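3-dehydroquinate dehydratase (Zymomonas mobilis subsp. mobilis, PDB 6SMF) probably catalyses the trans-dehydration of 3-dehydroquinate to 3-dehydroshikimate through an enolate intermediate, in the shikimate pathway to chorismate. Local coordinates at residues L67-N81 with A95-L108. Sequence-based numbering, arbitrary orientation.
With FLC (citrate anion), chain E.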
loop_
_atom_site.group_PDB
_atom_site.type_symbol
_atom_site.label_atom_id
_atom_site.label_comp_id
_atom_site.label_asym_id
_atom_site.label_seq_id
_atom_site.Cartn_x
_atom_site.Cartn_y
_atom_site.Cartn_z
ATOM N N LEU A 67 30.751 7.187 -14.289
ATOM C CA LEU A 67 29.977 8.434 -14.445
ATOM C C LEU A 67 30.841 9.600 -13.996
ATOM O O LEU A 67 30.886 10.597 -14.720
ATOM C CB LEU A 67 28.670 8.312 -13.651
ATOM C CG LEU A 67 27.631 7.401 -14.309
ATOM C CD1 LEU A 67 26.566 6.985 -13.300
ATOM C CD2 LEU A 67 27.011 8.100 -15.532
ATOM N N GLN A 68 31.538 9.461 -12.871
ATOM C CA GLN A 68 32.315 10.580 -12.277
ATOM C C GLN A 68 33.526 10.860 -13.175
ATOM O O GLN A 68 33.905 12.039 -13.348
ATOM C CB GLN A 68 32.737 10.241 -10.836
ATOM C CG GLN A 68 31.573 9.995 -9.875
ATOM C CD GLN A 68 32.016 9.694 -8.463
ATOM O OE1 GLN A 68 33.187 9.482 -8.211
ATOM N NE2 GLN A 68 31.085 9.675 -7.524
ATOM N N GLU A 69 34.128 9.788 -13.686
ATOM C CA GLU A 69 35.306 9.840 -14.590
ATOM C C GLU A 69 34.901 10.558 -15.883
ATOM O O GLU A 69 35.729 11.344 -16.418
ATOM C CB GLU A 69 35.824 8.427 -14.860
ATOM C CG GLU A 69 37.039 8.354 -15.792
ATOM C CD GLU A 69 37.484 6.944 -16.152
ATOM O OE1 GLU A 69 37.099 5.973 -15.411
ATOM O OE2 GLU A 69 38.230 6.822 -17.151
ATOM N N ALA A 70 33.686 10.330 -16.379
ATOM C CA ALA A 70 33.213 11.030 -17.588
ATOM C C ALA A 70 33.149 12.529 -17.298
ATOM O O ALA A 70 33.547 13.302 -18.173
ATOM C CB ALA A 70 31.894 10.525 -18.064
ATOM N N GLN A 71 32.718 12.954 -16.114
ATOM C CA GLN A 71 32.675 14.420 -15.869
ATOM C C GLN A 71 34.094 14.996 -15.807
ATOM O O GLN A 71 34.281 16.122 -16.302
ATOM C CB GLN A 71 31.906 14.814 -14.612
ATOM C CG GLN A 71 31.317 16.211 -14.751
ATOM C CD GLN A 71 31.014 16.795 -13.399
ATOM O OE1 GLN A 71 31.639 16.415 -12.405
ATOM N NE2 GLN A 71 30.063 17.719 -13.351
ATOM N N ALA A 72 35.049 14.249 -15.240
ATOM C CA ALA A 72 36.444 14.685 -14.957
ATOM C C ALA A 72 37.190 14.935 -16.270
ATOM O O ALA A 72 38.127 15.725 -16.306
ATOM C CB ALA A 72 37.146 13.625 -14.146
ATOM N N VAL A 73 36.740 14.265 -17.321
ATOM C CA VAL A 73 37.393 14.127 -18.652
ATOM C C VAL A 73 36.621 15.010 -19.645
ATOM O O VAL A 73 36.941 14.991 -20.844
ATOM C CB VAL A 73 37.396 12.616 -18.968
ATOM C CG1 VAL A 73 37.000 12.272 -20.395
ATOM C CG2 VAL A 73 38.726 11.980 -18.554
ATOM N N LYS A 74 35.637 15.763 -19.130
ATOM C CA LYS A 74 34.707 16.656 -19.875
ATOM C C LYS A 74 34.102 15.927 -21.079
ATOM O O LYS A 74 33.930 16.565 -22.141
ATOM C CB LYS A 74 35.440 17.924 -20.293
ATOM C CG LYS A 74 36.274 18.557 -19.187
ATOM C CD LYS A 74 35.683 19.787 -18.535
ATOM C CE LYS A 74 36.764 20.839 -18.420
ATOM N NZ LYS A 74 36.190 22.168 -18.122
ATOM N N ALA A 75 33.761 14.646 -20.920
ATOM C CA ALA A 75 33.034 13.858 -21.946
ATOM C C ALA A 75 31.775 14.618 -22.372
ATOM O O ALA A 75 31.195 15.374 -21.545
ATOM C CB ALA A 75 32.682 12.490 -21.423
ATOM N N LYS A 76 31.362 14.412 -23.618
ATOM C CA LYS A 76 30.220 15.136 -24.228
ATOM C C LYS A 76 28.902 14.545 -23.717
ATOM O O LYS A 76 27.926 15.319 -23.603
ATOM C CB LYS A 76 30.226 15.015 -25.747
ATOM C CG LYS A 76 29.155 15.875 -26.393
ATOM C CD LYS A 76 29.142 15.835 -27.872
ATOM C CE LYS A 76 28.926 17.198 -28.517
ATOM N NZ LYS A 76 27.498 17.570 -28.492
ATOM N N ALA A 77 28.880 13.226 -23.495
ATOM C CA ALA A 77 27.668 12.458 -23.088
ATOM C C ALA A 77 28.030 11.096 -22.484
ATOM O O ALA A 77 29.180 10.635 -22.650
ATOM C CB ALA A 77 26.758 12.279 -24.270
ATOM N N VAL A 78 27.097 10.513 -21.732
ATOM C CA VAL A 78 27.137 9.092 -21.273
ATOM C C VAL A 78 25.871 8.400 -21.770
ATOM O O VAL A 78 24.758 8.922 -21.598
ATOM C CB VAL A 78 27.246 8.946 -19.752
ATOM C CG1 VAL A 78 27.216 7.487 -19.321
ATOM C CG2 VAL A 78 28.491 9.626 -19.230
ATOM N N ILE A 79 26.063 7.263 -22.407
ATOM C CA ILE A 79 24.967 6.331 -22.741
ATOM C C ILE A 79 25.078 5.250 -21.680
ATOM O O ILE A 79 26.177 4.693 -21.547
ATOM C CB ILE A 79 25.140 5.807 -24.166
ATOM C CG1 ILE A 79 24.996 6.923 -25.214
ATOM C CG2 ILE A 79 24.196 4.658 -24.413
ATOM C CD1 ILE A 79 25.537 6.553 -26.622
ATOM N N LEU A 80 24.021 5.052 -20.893
ATOM C CA LEU A 80 24.062 4.185 -19.692
ATOM C C LEU A 80 22.950 3.149 -19.777
ATOM O O LEU A 80 21.786 3.530 -19.875
ATOM C CB LEU A 80 23.900 5.039 -18.431
ATOM C CG LEU A 80 23.849 4.250 -17.131
ATOM C CD1 LEU A 80 25.119 3.404 -16.959
ATOM C CD2 LEU A 80 23.635 5.202 -15.954
ATOM N N ASN A 81 23.344 1.885 -19.791
ATOM C CA ASN A 81 22.466 0.714 -19.586
ATOM C C ASN A 81 22.899 0.087 -18.261
ATOM O O ASN A 81 23.833 -0.702 -18.260
ATOM C CB ASN A 81 22.555 -0.237 -20.779
ATOM C CG ASN A 81 21.521 -1.313 -20.636
ATOM O OD1 ASN A 81 21.014 -1.472 -19.536
ATOM N ND2 ASN A 81 21.210 -2.033 -21.704
ATOM N N ALA A 95 24.594 10.067 -8.753
ATOM C CA ALA A 95 25.764 10.275 -9.639
ATOM C C ALA A 95 25.341 11.061 -10.884
ATOM O O ALA A 95 25.931 12.104 -11.142
ATOM C CB ALA A 95 26.390 8.963 -10.010
ATOM N N ILE A 96 24.295 10.628 -11.572
ATOM C CA ILE A 96 23.758 11.317 -12.780
ATOM C C ILE A 96 23.380 12.753 -12.422
ATOM O O ILE A 96 23.828 13.684 -13.107
ATOM C CB ILE A 96 22.578 10.557 -13.364
ATOM C CG1 ILE A 96 22.999 9.181 -13.842
ATOM C CG2 ILE A 96 21.936 11.362 -14.466
ATOM C CD1 ILE A 96 21.832 8.219 -13.922
ATOM N N ARG A 97 22.649 12.933 -11.334
ATOM C CA ARG A 97 22.238 14.291 -10.933
ATOM C C ARG A 97 23.433 15.176 -10.545
ATOM O O ARG A 97 23.364 16.399 -10.831
ATOM C CB ARG A 97 21.173 14.172 -9.865
ATOM C CG ARG A 97 19.830 13.891 -10.515
ATOM C CD ARG A 97 18.670 14.021 -9.569
ATOM N NE ARG A 97 18.117 15.378 -9.509
ATOM C CZ ARG A 97 17.956 16.083 -8.393
ATOM N NH1 ARG A 97 18.317 15.577 -7.227
ATOM N NH2 ARG A 97 17.507 17.325 -8.449
ATOM N N ALA A 98 24.487 14.613 -9.948
ATOM C CA ALA A 98 25.646 15.401 -9.428
ATOM C C ALA A 98 26.512 15.885 -10.596
ATOM O O ALA A 98 26.990 17.002 -10.518
ATOM C CB ALA A 98 26.471 14.576 -8.485
ATOM N N ILE A 99 26.677 15.064 -11.634
ATOM C CA ILE A 99 27.524 15.394 -12.822
ATOM C C ILE A 99 26.720 16.247 -13.804
ATOM O O ILE A 99 25.497 16.153 -13.795
ATOM C CB ILE A 99 28.083 14.133 -13.496
ATOM C CG1 ILE A 99 27.006 13.362 -14.272
ATOM C CG2 ILE A 99 28.792 13.291 -12.460
ATOM C CD1 ILE A 99 27.522 12.162 -15.037
ATOM N N THR A 100 27.417 17.064 -14.588
ATOM C CA THR A 100 26.848 18.006 -15.589
ATOM C C THR A 100 26.764 17.382 -16.980
ATOM O O THR A 100 26.112 17.969 -17.832
ATOM C CB THR A 100 27.735 19.231 -15.812
ATOM O OG1 THR A 100 28.293 19.594 -14.551
ATOM C CG2 THR A 100 26.930 20.357 -16.423
ATOM N N VAL A 101 27.493 16.297 -17.219
ATOM C CA VAL A 101 27.462 15.529 -18.494
ATOM C C VAL A 101 26.064 14.940 -18.652
ATOM O O VAL A 101 25.637 14.180 -17.784
ATOM C CB VAL A 101 28.510 14.403 -18.486
ATOM C CG1 VAL A 101 28.481 13.591 -19.775
ATOM C CG2 VAL A 101 29.899 14.944 -18.204
ATOM N N PRO A 102 25.354 15.189 -19.779
ATOM C CA PRO A 102 24.081 14.526 -20.042
ATOM C C PRO A 102 24.209 12.997 -20.096
ATOM O O PRO A 102 25.173 12.500 -20.633
ATOM C CB PRO A 102 23.601 15.017 -21.404
ATOM C CG PRO A 102 24.613 16.079 -21.859
ATOM C CD PRO A 102 25.783 16.045 -20.897
ATOM N N VAL A 103 23.223 12.308 -19.520
ATOM C CA VAL A 103 23.105 10.829 -19.527
ATOM C C VAL A 103 21.850 10.436 -20.320
ATOM O O VAL A 103 20.755 11.001 -20.087
ATOM C CB VAL A 103 23.077 10.277 -18.101
ATOM C CG1 VAL A 103 22.972 8.755 -18.098
ATOM C CG2 VAL A 103 24.274 10.745 -17.310
ATOM N N ILE A 104 22.033 9.522 -21.264
ATOM C CA ILE A 104 20.933 8.841 -21.996
ATOM C C ILE A 104 20.798 7.405 -21.472
ATOM O O ILE A 104 21.802 6.628 -21.518
ATOM C CB ILE A 104 21.210 8.877 -23.494
ATOM C CG1 ILE A 104 21.277 10.314 -23.983
ATOM C CG2 ILE A 104 20.158 8.075 -24.234
ATOM C CD1 ILE A 104 21.883 10.429 -25.353
ATOM N N GLU A 105 19.614 7.077 -20.962
ATOM C CA GLU A 105 19.285 5.709 -20.513
ATOM C C GLU A 105 19.057 4.866 -21.761
ATOM O O GLU A 105 18.335 5.322 -22.649
ATOM C CB GLU A 105 18.027 5.712 -19.654
ATOM C CG GLU A 105 17.779 4.409 -18.936
ATOM C CD GLU A 105 16.501 4.395 -18.099
ATOM O OE1 GLU A 105 15.682 5.407 -18.150
ATOM O OE2 GLU A 105 16.317 3.360 -17.386
ATOM N N VAL A 106 19.632 3.665 -21.788
ATOM C CA VAL A 106 19.431 2.666 -22.866
ATOM C C VAL A 106 19.048 1.308 -22.268
ATOM O O VAL A 106 19.636 0.903 -21.268
ATOM C CB VAL A 106 20.689 2.600 -23.738
ATOM C CG1 VAL A 106 20.788 1.290 -24.458
ATOM C CG2 VAL A 106 20.676 3.739 -24.724
ATOM N N HIS A 107 18.064 0.658 -22.884
ATOM C CA HIS A 107 17.724 -0.764 -22.677
ATOM C C HIS A 107 17.533 -1.419 -24.050
ATOM O O HIS A 107 16.873 -0.831 -24.926
ATOM C CB HIS A 107 16.469 -0.962 -21.800
ATOM C CG HIS A 107 16.524 -0.171 -20.539
ATOM N ND1 HIS A 107 17.355 -0.505 -19.498
ATOM C CD2 HIS A 107 15.869 0.955 -20.171
ATOM C CE1 HIS A 107 17.165 0.347 -18.524
ATOM N NE2 HIS A 107 16.262 1.267 -18.927
ATOM N N LEU A 108 18.077 -2.622 -24.186
ATOM C CA LEU A 108 17.810 -3.524 -25.312
ATOM C C LEU A 108 16.324 -3.849 -25.358
ATOM O O LEU A 108 15.727 -3.752 -26.435
ATOM C CB LEU A 108 18.634 -4.793 -25.101
ATOM C CG LEU A 108 20.156 -4.638 -25.096
ATOM C CD1 LEU A 108 20.780 -5.878 -24.457
ATOM C CD2 LEU A 108 20.679 -4.430 -26.520
HETATM C CAC FLC E . 16.446 -4.044 -17.554
HETATM C CA FLC E . 16.592 -4.334 -19.057
HETATM C CB FLC E . 18.039 -4.309 -19.584
HETATM C CBC FLC E . 18.116 -4.455 -21.104
HETATM C CG FLC E . 18.892 -5.441 -18.989
HETATM C CGC FLC E . 19.024 -6.752 -19.763
HETATM O OA1 FLC E . 17.105 -4.779 -16.746
HETATM O OA2 FLC E . 15.700 -3.084 -17.184
HETATM O OB1 FLC E . 19.082 -4.056 -21.618
HETATM O OB2 FLC E . 17.224 -4.889 -21.669
HETATM O OG1 FLC E . 20.165 -7.331 -19.757
HETATM O OG2 FLC E . 17.997 -7.279 -20.232
HETATM O OHB FLC E . 18.549 -3.034 -19.202
#
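Strands 77-81 and 103-107 pair in parallel at the middle of the flavodoxin-like sheet of this type II dehydroquinase, as two strands of a beta-alpha-beta unit whose helix, 90-98, packs beside helix 60-72. Four backbone bonds fix the register: Val78 N to Pro102 O, Ile104 N to Val78 O, Leu80 N to Ile104 O and Val106 N to Leu80 O. The strand axes come within 4.6 Å at 31°. On the face of Val78, Leu80 and Val103, Leu80 CB rests on Val103 CG1 at 3.8 Å. Leu67, from helix 60-72, sets CD1 3.8 Å from Ala95 CB while CD2 touches Ile99 CD1, Leu67 and Ile99 crossing at about a right angle. Val101 packs against the turn before strand 77-81, its CG1 3.6 Å from Ala77 CA and its CG2 3.7 Å from Gln71 CA. At the C-terminal strand ends a citrate occupies the predicted substrate site. Asn81, with CG trans to N (chi1 -172°), extends to the citrate, where ND2 donates to OB1 at 2.9 Å, nearly straight at 174°, while OD1 accepts OHB. His107 ND1 donates to the same OHB at 2.8 Å, and its NE2 donates a hydrogen bond to Glu105 OE2 at 2.6 Å, from above the carboxylate plane, fixing the ring's rotation. Strands 9-14 and 129-132 flank the pair; helix 136-147 covers Ile104 and Val106, and helix 122-126 meets Leu80 and Glu105 across the sheet.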